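Local coordinates for outer membrane porin protein 32 (PDB 2FGQ) that forms anion-selective channels across the bacterial outer membrane as a homotrimeric porin, at residues S98-S103 against S184-L189. Sequence-based numbering, arbitrary orientation.
With MLT (D-malate), chain H.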
loop_
_atom_site.group_PDB
_atom_site.type_symbol
_atom_site.label_atom_id
_atom_site.label_comp_id
_atom_site.label_asym_id
_atom_site.label_seq_id
_atom_site.Cartn_x
_atom_site.Cartn_y
_atom_site.Cartn_z
ATOM N N SER A 98 -12.802 22.392 5.406
ATOM C CA SER A 98 -11.449 22.508 4.893
ATOM C C SER A 98 -11.420 22.538 3.369
ATOM O O SER A 98 -10.667 23.321 2.787
ATOM C CB SER A 98 -10.544 21.390 5.406
ATOM O OG SER A 98 -10.943 20.170 4.825
ATOM N N GLN A 99 -12.248 21.716 2.730
ATOM C CA GLN A 99 -12.304 21.666 1.274
ATOM C C GLN A 99 -12.552 23.057 0.694
ATOM O O GLN A 99 -11.884 23.494 -0.242
ATOM C CB GLN A 99 -13.346 20.679 0.779
ATOM C CG GLN A 99 -13.196 20.429 -0.721
ATOM C CD GLN A 99 -14.151 19.441 -1.241
ATOM O OE1 GLN A 99 -13.805 18.278 -1.415
ATOM N NE2 GLN A 99 -15.364 19.891 -1.536
ATOM N N LYS A 100 -13.482 23.775 1.291
ATOM C CA LYS A 100 -13.842 25.068 0.739
ATOM C C LYS A 100 -12.900 26.170 1.199
ATOM O O LYS A 100 -12.516 27.020 0.400
ATOM C CB LYS A 100 -15.276 25.402 1.141
ATOM C CG LYS A 100 -15.846 26.607 0.385
ATOM C CD LYS A 100 -16.057 26.318 -1.088
ATOM C CE LYS A 100 -16.980 27.325 -1.763
ATOM N NZ LYS A 100 -16.375 28.631 -1.818
ATOM N N LEU A 101 -12.540 26.189 2.468
ATOM C CA LEU A 101 -11.817 27.346 2.994
ATOM C C LEU A 101 -10.314 27.294 2.654
ATOM O O LEU A 101 -9.674 28.336 2.545
ATOM C CB LEU A 101 -12.016 27.500 4.493
ATOM C CG LEU A 101 -13.342 28.172 4.901
ATOM C CD1 LEU A 101 -13.282 29.652 4.547
ATOM C CD2 LEU A 101 -14.561 27.532 4.322
ATOM N N THR A 102 -9.733 26.111 2.462
ATOM C CA THR A 102 -8.324 26.073 2.067
ATOM C C THR A 102 -8.123 26.636 0.649
ATOM O O THR A 102 -7.019 26.956 0.291
ATOM C CB THR A 102 -7.671 24.658 2.144
ATOM O OG1 THR A 102 -8.413 23.709 1.384
ATOM C CG2 THR A 102 -7.646 24.157 3.546
ATOM N N SER A 103 -9.192 26.771 -0.131
ATOM C CA SER A 103 -9.092 27.372 -1.468
ATOM C C SER A 103 -8.594 28.846 -1.446
ATOM O O SER A 103 -8.098 29.341 -2.466
ATOM C CB SER A 103 -10.428 27.263 -2.214
ATOM O OG SER A 103 -11.343 28.263 -1.728
ATOM N N SER A 184 -15.208 35.227 -4.614
ATOM C CA SER A 184 -15.480 34.073 -3.764
ATOM C C SER A 184 -15.467 34.508 -2.316
ATOM O O SER A 184 -14.552 35.224 -1.893
ATOM C CB SER A 184 -14.397 32.999 -3.989
ATOM O OG SER A 184 -14.654 31.806 -3.248
ATOM N N ALA A 185 -16.474 34.080 -1.560
ATOM C CA ALA A 185 -16.463 34.290 -0.118
ATOM C C ALA A 185 -17.177 33.115 0.549
ATOM O O ALA A 185 -18.171 32.634 0.041
ATOM C CB ALA A 185 -17.168 35.568 0.229
ATOM N N SER A 186 -16.678 32.703 1.700
ATOM C CA SER A 186 -17.219 31.539 2.381
ATOM C C SER A 186 -17.121 31.691 3.882
ATOM O O SER A 186 -16.131 32.215 4.385
ATOM C CB SER A 186 -16.449 30.248 2.012
ATOM O OG SER A 186 -16.217 30.095 0.617
ATOM N N LEU A 187 -18.124 31.159 4.577
ATOM C CA LEU A 187 -18.138 31.060 6.025
ATOM C C LEU A 187 -18.327 29.598 6.404
ATOM O O LEU A 187 -19.307 28.981 6.012
ATOM C CB LEU A 187 -19.277 31.886 6.618
ATOM C CG LEU A 187 -19.500 31.718 8.134
ATOM C CD1 LEU A 187 -18.338 32.274 8.916
ATOM C CD2 LEU A 187 -20.816 32.396 8.518
ATOM N N GLY A 188 -17.356 29.061 7.150
ATOM C CA GLY A 188 -17.386 27.693 7.619
ATOM C C GLY A 188 -17.482 27.612 9.136
ATOM O O GLY A 188 -16.916 28.424 9.859
ATOM N N LEU A 189 -18.205 26.611 9.606
ATOM C CA LEU A 189 -18.354 26.338 11.036
ATOM C C LEU A 189 -18.292 24.815 11.228
ATOM O O LEU A 189 -18.923 24.063 10.491
ATOM C CB LEU A 189 -19.733 26.798 11.524
ATOM C CG LEU A 189 -20.182 28.253 11.376
ATOM C CD1 LEU A 189 -21.698 28.378 11.668
ATOM C CD2 LEU A 189 -19.413 29.014 12.350
HETATM C C1 MLT H . -4.547 18.461 0.379
HETATM O O1 MLT H . -3.349 18.640 -0.191
HETATM O O2 MLT H . -5.629 18.314 -0.330
HETATM C C2 MLT H . -4.769 18.479 1.846
HETATM O O3 MLT H . -3.704 17.855 2.516
HETATM C C3 MLT H . -5.021 19.918 2.272
HETATM C C4 MLT H . -6.030 20.483 1.293
HETATM O O4 MLT H . -6.042 20.188 0.014
HETATM O O5 MLT H . -6.948 21.280 1.674
HETATM O O HOH W 1 -12.164 30.084 -3.463
#
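Lys100 and Ser186 make the direct polar link between the short helix 96-101 and the barrel wall: NZ donates to OG of Ser186 across 2.8 Å. The lysine leaves the helix with CG anti to its backbone N (chi1 -169°), and CG passes 3.5 Å from that same OG; bends at chi2 and chi4 then curve the chain around the hydroxyl, so aliphatic chain and ammonium group both lie against the serine. A long, flexible cation suits this place because NZ also forms a salt bridge with Asp179 on the adjoining strand, which probably offsets its charge in the channel wall. Ser186 OG is also hydrogen-bonded to Tyr104 OH.

A water extends the polar seam, donating to Ser103 OG at 2.6 Å and to Ser184 OG at 3.0 Å. Ser103 OG in turn donates to O of Lys100 over 2.7 Å, nearly in line with the carbonyl (C=O...OG angle 163°), tying the 3-10 turn back onto the helix. Ser184 OG is hydrogen-bonded to Asp179 and Tyr104 as well, so small hydroxyls here can share several partners.

The apolar part belongs to Leu101. Both methyls lie against Ser186, CD1 3.8 Å from the backbone O and CD2 4.0 Å from CB. CD2 also lies close to N of Gly188, whose lack of a side chain lets the methyl approach the strand backbone. Phe118 and Thr207 also pack on Leu101.

Thr102 lies beyond the strand contact, its OG1 2.9 Å from O5 of D-malate in the pocket completed by Thr36, Arg75, Leu94, Ala109 and Arg133. Packing of a segment folded inward against the inner wall of a 16-stranded antiparallel barrel is characteristic of the constriction loop of trimeric porins.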